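Endoglucanase, glycoside hydrolase family 5 protein (Cytophaga hutchinsonii, PDB 5IHS) probably hydrolyses internal beta-1,4-glucosidic bonds of cellulose, as an endoglucanase of glycoside hydrolase family 5 used in growth on crystalline cellulose. Local coordinates at residues G33-K38 and G117-I122; V83-M88 and F245-G250. All blocks are in the same frame, centred on the assembly; numbering follows the deposited sequence.

Interaction 1: G33-K38 and G117-I122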
loop_
_atom_site.group_PDB
_atom_site.type_symbol
_atom_site.label_atom_id
_atom_site.label_comp_id
_atom_site.label_asym_id
_atom_site.label_seq_id
_atom_site.Cartn_x
_atom_site.Cartn_y
_atom_site.Cartn_z
ATOM N N GLY A 33 6.460 -1.112 16.775
ATOM C CA GLY A 33 7.804 -0.614 16.552
ATOM C C GLY A 33 8.304 -0.795 15.126
ATOM O O GLY A 33 7.539 -0.820 14.151
ATOM N N LYS A 34 9.622 -0.904 15.010
ATOM C CA LYS A 34 10.256 -1.096 13.714
ATOM C C LYS A 34 9.834 -2.429 13.121
ATOM O O LYS A 34 9.820 -3.456 13.805
ATOM C CB LYS A 34 11.774 -1.100 13.887
ATOM C CG LYS A 34 12.382 0.235 14.267
ATOM C CD LYS A 34 13.887 0.091 14.513
ATOM C CE LYS A 34 14.579 1.412 14.729
ATOM N NZ LYS A 34 16.028 1.186 14.942
ATOM N N LEU A 35 9.532 -2.414 11.825
ATOM C CA LEU A 35 9.098 -3.591 11.090
ATOM C C LEU A 35 10.252 -4.189 10.296
ATOM O O LEU A 35 11.162 -3.491 9.840
ATOM C CB LEU A 35 7.968 -3.226 10.128
ATOM C CG LEU A 35 6.757 -2.571 10.789
ATOM C CD1 LEU A 35 5.734 -2.212 9.712
ATOM C CD2 LEU A 35 6.120 -3.445 11.854
ATOM N N SER A 36 10.184 -5.502 10.106
ATOM C CA SER A 36 11.170 -6.216 9.312
ATOM C C SER A 36 10.493 -7.443 8.711
ATOM O O SER A 36 9.306 -7.691 8.931
ATOM C CB SER A 36 12.401 -6.564 10.150
ATOM O OG SER A 36 12.010 -7.349 11.237
ATOM N N VAL A 37 11.253 -8.208 7.936
ATOM C CA VAL A 37 10.730 -9.375 7.236
ATOM C C VAL A 37 11.482 -10.602 7.716
ATOM O O VAL A 37 12.715 -10.592 7.758
ATOM C CB VAL A 37 10.855 -9.219 5.709
ATOM C CG1 VAL A 37 10.312 -10.451 4.989
ATOM C CG2 VAL A 37 10.135 -7.951 5.236
ATOM N N LYS A 38 10.738 -11.654 8.055
ATOM C CA LYS A 38 11.292 -12.964 8.389
ATOM C C LYS A 38 10.519 -14.005 7.587
ATOM O O LYS A 38 9.334 -14.242 7.857
ATOM C CB LYS A 38 11.154 -13.230 9.886
ATOM C CG LYS A 38 11.540 -14.627 10.347
ATOM C CD LYS A 38 13.002 -14.935 10.079
ATOM C CE LYS A 38 13.435 -16.229 10.759
ATOM N NZ LYS A 38 13.574 -16.037 12.228
ATOM N N GLY A 117 0.731 8.248 14.853
ATOM C CA GLY A 117 1.230 6.955 15.270
ATOM C C GLY A 117 0.749 5.757 14.483
ATOM O O GLY A 117 0.601 4.682 15.070
ATOM N N ILE A 118 0.543 5.894 13.169
ATOM C CA ILE A 118 0.234 4.759 12.306
ATOM C C ILE A 118 1.314 4.643 11.231
ATOM O O ILE A 118 2.120 5.551 11.019
ATOM C CB ILE A 118 -1.193 4.805 11.715
ATOM C CG1 ILE A 118 -1.387 5.966 10.737
ATOM C CG2 ILE A 118 -2.222 4.855 12.844
ATOM C CD1 ILE A 118 -2.672 5.881 9.933
ATOM N N TYR A 119 1.324 3.502 10.550
ATOM C CA TYR A 119 2.289 3.264 9.485
ATOM C C TYR A 119 1.831 3.955 8.200
ATOM O O TYR A 119 0.644 4.257 8.016
ATOM C CB TYR A 119 2.515 1.756 9.282
ATOM C CG TYR A 119 3.158 1.109 10.502
ATOM C CD1 TYR A 119 4.538 1.138 10.673
ATOM C CD2 TYR A 119 2.392 0.514 11.496
ATOM C CE1 TYR A 119 5.131 0.593 11.797
ATOM C CE2 TYR A 119 2.972 -0.039 12.618
ATOM C CZ TYR A 119 4.334 0.009 12.775
ATOM O OH TYR A 119 4.866 -0.533 13.934
ATOM N N VAL A 120 2.782 4.206 7.300
ATOM C CA VAL A 120 2.488 4.912 6.059
ATOM C C VAL A 120 3.322 4.317 4.934
ATOM O O VAL A 120 4.535 4.119 5.092
ATOM C CB VAL A 120 2.698 6.438 6.186
ATOM C CG1 VAL A 120 4.106 6.786 6.634
ATOM C CG2 VAL A 120 2.349 7.145 4.876
ATOM N N ILE A 121 2.665 4.040 3.808
ATOM C CA ILE A 121 3.324 3.561 2.599
ATOM C C ILE A 121 3.533 4.737 1.657
ATOM O O ILE A 121 2.572 5.416 1.280
ATOM C CB ILE A 121 2.494 2.476 1.905
ATOM C CG1 ILE A 121 2.274 1.270 2.817
ATOM C CG2 ILE A 121 3.170 2.049 0.609
ATOM C CD1 ILE A 121 1.181 0.346 2.340
ATOM N N ILE A 122 4.790 4.945 1.267
ATOM C CA ILE A 122 5.158 5.926 0.254
ATOM C C ILE A 122 5.178 5.172 -1.073
ATOM O O ILE A 122 6.122 4.433 -1.348
ATOM C CB ILE A 122 6.516 6.565 0.557
ATOM C CG1 ILE A 122 6.487 7.313 1.893
ATOM C CG2 ILE A 122 6.943 7.494 -0.586
ATOM C CD1 ILE A 122 7.840 7.798 2.345
#
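At the floor of the TIM barrel, where an N-terminal beta hairpin covers the amino ends of the barrel strands, Gly33 and Leu35 receive the ring of Tyr119. The phenol hydroxyl is the donor: Tyr119 OH reaches Gly33 O at 2.7 Å, in the carbonyl plane and on a lone pair, with a C=O...O angle of 132°. Gly33 O also lies at the edge of the ring, near its plane, while Leu35 comes over one face. Leu35 CD1 sits 3.9 Å from the Tyr119 ring centroid as a CH-pi contact, shifted toward the rim and closest to Tyr119 CE1 at 3.5 Å. The second methyl, Leu35 CD2, flanks the hydroxyl end, 3.8 Å from Tyr119 OH. Strand 35-38 pairs antiparallel with 41-44 in the hairpin, whereas Tyr119 opens the third parallel strand of the barrel. With CG beside the backbone N (chi1 -65°), the tyrosine reaches out from its strand, so that the two segments touch while Gly33 CA and Tyr119 CA stay 9.8 Å apart. Gly33 leaves helix 28-32 at a positive phi of 74°. Elsewhere the tyrosine side chain touches Leu52 and, near its CB, Val83, and a backbone hydrogen bond joins Gly117, in its Schellman motif, to Val29.

Interaction 2: V83-M88 and F245-G250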
loop_
_atom_site.group_PDB
_atom_site.type_symbol
_atom_site.label_atom_id
_atom_site.label_comp_id
_atom_site.label_asym_id
_atom_site.label_seq_id
_atom_site.Cartn_x
_atom_site.Cartn_y
_atom_site.Cartn_z
ATOM N N VAL A 83 -2.484 1.532 8.837
ATOM C CA VAL A 83 -1.592 1.978 7.778
ATOM C C VAL A 83 -2.432 2.804 6.805
ATOM O O VAL A 83 -3.627 2.545 6.608
ATOM C CB VAL A 83 -0.897 0.769 7.090
ATOM C CG1 VAL A 83 -1.918 -0.191 6.448
ATOM C CG2 VAL A 83 0.142 1.218 6.071
ATOM N N VAL A 84 -1.786 3.788 6.176
ATOM C CA VAL A 84 -2.360 4.569 5.083
ATOM C C VAL A 84 -1.330 4.605 3.964
ATOM O O VAL A 84 -0.121 4.657 4.220
ATOM C CB VAL A 84 -2.763 5.997 5.545
ATOM C CG1 VAL A 84 -1.577 6.782 6.101
ATOM C CG2 VAL A 84 -3.437 6.781 4.426
ATOM N N ARG A 85 -1.805 4.595 2.719
ATOM C CA ARG A 85 -0.943 4.587 1.536
ATOM C C ARG A 85 -1.108 5.877 0.746
ATOM O O ARG A 85 -2.222 6.248 0.364
ATOM C CB ARG A 85 -1.254 3.367 0.675
ATOM C CG ARG A 85 -0.548 3.269 -0.674
ATOM C CD ARG A 85 -0.898 1.940 -1.272
ATOM N NE ARG A 85 -0.261 1.542 -2.523
ATOM C CZ ARG A 85 -0.868 1.420 -3.706
ATOM N NH1 ARG A 85 -2.097 1.878 -3.929
ATOM N NH2 ARG A 85 -0.207 0.831 -4.690
ATOM N N ALA A 86 0.014 6.554 0.506
ATOM C CA ALA A 86 0.078 7.775 -0.291
ATOM C C ALA A 86 0.482 7.371 -1.707
ATOM O O ALA A 86 1.627 6.973 -1.934
ATOM C CB ALA A 86 1.088 8.747 0.315
ATOM N N ALA A 87 -0.464 7.461 -2.648
ATOM C CA ALA A 87 -0.294 6.977 -4.022
ATOM C C ALA A 87 0.144 8.147 -4.899
ATOM O O ALA A 87 -0.674 8.809 -5.543
ATOM C CB ALA A 87 -1.592 6.347 -4.524
ATOM N N MET A 88 1.452 8.389 -4.941
ATOM C CA MET A 88 1.984 9.538 -5.660
ATOM C C MET A 88 2.030 9.237 -7.156
ATOM O O MET A 88 2.819 8.405 -7.617
ATOM C CB MET A 88 3.381 9.888 -5.163
ATOM C CG MET A 88 3.831 11.228 -5.724
ATOM S SD MET A 88 5.516 11.722 -5.351
ATOM C CE MET A 88 6.420 10.472 -6.258
ATOM N N PHE A 245 2.799 -8.321 0.286
ATOM C CA PHE A 245 2.036 -7.227 0.888
ATOM C C PHE A 245 1.001 -6.786 -0.143
ATOM O O PHE A 245 1.360 -6.440 -1.276
ATOM C CB PHE A 245 3.001 -6.082 1.244
ATOM C CG PHE A 245 2.459 -5.033 2.211
ATOM C CD1 PHE A 245 1.223 -4.419 2.062
ATOM C CD2 PHE A 245 3.249 -4.623 3.277
ATOM C CE1 PHE A 245 0.783 -3.457 2.957
ATOM C CE2 PHE A 245 2.805 -3.654 4.172
ATOM C CZ PHE A 245 1.581 -3.072 3.996
ATOM N N VAL A 246 -0.278 -6.825 0.228
ATOM C CA VAL A 246 -1.339 -6.343 -0.651
ATOM C C VAL A 246 -1.439 -4.832 -0.459
ATOM O O VAL A 246 -2.227 -4.325 0.349
ATOM C CB VAL A 246 -2.664 -7.086 -0.416
ATOM C CG1 VAL A 246 -3.785 -6.454 -1.233
ATOM C CG2 VAL A 246 -2.508 -8.550 -0.801
ATOM N N THR A 247 -0.619 -4.080 -1.200
ATOM C CA THR A 247 -0.652 -2.634 -1.039
ATOM C C THR A 247 -1.873 -2.017 -1.686
ATOM O O THR A 247 -2.145 -0.840 -1.436
ATOM C CB THR A 247 0.621 -1.965 -1.570
ATOM O OG1 THR A 247 0.720 -2.234 -2.965
ATOM C CG2 THR A 247 1.881 -2.452 -0.834
ATOM N N GLU A 248 -2.606 -2.779 -2.498
ATOM C CA GLU A 248 -3.824 -2.281 -3.117
ATOM C C GLU A 248 -4.736 -3.453 -3.445
ATOM O O GLU A 248 -4.303 -4.431 -4.079
ATOM C CB GLU A 248 -3.492 -1.522 -4.405
ATOM C CG GLU A 248 -4.631 -0.705 -4.939
ATOM C CD GLU A 248 -4.308 -0.093 -6.292
ATOM O OE1 GLU A 248 -3.303 0.660 -6.390
ATOM O OE2 GLU A 248 -5.065 -0.383 -7.251
ATOM N N TYR A 249 -6.006 -3.340 -3.064
ATOM C CA TYR A 249 -7.023 -4.272 -3.539
ATOM C C TYR A 249 -8.332 -3.511 -3.648
ATOM O O TYR A 249 -8.556 -2.516 -2.957
ATOM C CB TYR A 249 -7.189 -5.515 -2.617
ATOM C CG TYR A 249 -7.910 -5.179 -1.333
ATOM C CD1 TYR A 249 -7.220 -4.641 -0.254
ATOM C CD2 TYR A 249 -9.283 -5.376 -1.193
ATOM C CE1 TYR A 249 -7.874 -4.279 0.916
ATOM C CE2 TYR A 249 -9.948 -5.015 -0.027
ATOM C CZ TYR A 249 -9.241 -4.458 1.021
ATOM O OH TYR A 249 -9.924 -4.090 2.151
ATOM N N GLY A 250 -9.219 -4.004 -4.503
ATOM C CA GLY A 250 -10.562 -3.489 -4.603
ATOM C C GLY A 250 -11.607 -4.481 -4.111
ATOM O O GLY A 250 -11.308 -5.584 -3.666
#
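Inside the active-site end of the TIM barrel, Arg85 of the second strand reaches across to Thr247 and Glu248 of the seventh, the position at which family 5 enzymes carry their nucleophile, a role Glu248 probably fills. Arg85 NH1 donates to Glu248 OE1 at 3.0 Å with an N-H...O angle of 154°, a salt bridge that meets the carboxylate oxygen on its anti side. Guanidinium and carboxylate planes stand 65° apart, a tilt that goes with a single N-H...O bond and not a coplanar bidentate pair. CG anti to the backbone N (chi1 174°) and an extended chain carry the arginine inward from its strand. On the way it passes the backbone of Thr247, whose O lies 3.1 Å from Arg85 CD and over one face of the guanidinium; this oxygen is also 3.2 Å from Arg85 NE, at an angle too poor for a hydrogen bond. Instead NE pairs with Glu156, and NH1 also binds Ser56. Thr247 OG1 is shared with His220, while Tyr222 OH binds Glu248 OE2. Gripped at both oxygens, by Arg85 and Tyr222, the Glu248 carboxylate is restrained in rotation, and Glu156, paired with both Arg85 NE and Thr247 OG1, probably serves as a second-shell residue that positions the arginine, consistent with a preorganised catalytic site.

In the fold
Both contacts are buried, but at different levels of the same barrel. The centre of interaction 2 is about 2 Å from that of the chain, and the contact joins two strands across the barrel interior; interaction 1, its centre about 11 Å from that of the chain, fastens the N-terminal hairpin region beneath the barrel to a strand start. Their centres are about 13 Å apart, yet strands 83-89 and 119-125 are neighbours, linked by probable backbone hydrogen bonds from Ile121 N to Val84 O and from Ala86 N to Ile121 O. The two contacts differ in chemistry: a neutral hydroxyl-to-carbonyl bond with aliphatic-aromatic packing at the floor, and a charged network around the probable nucleophile further up.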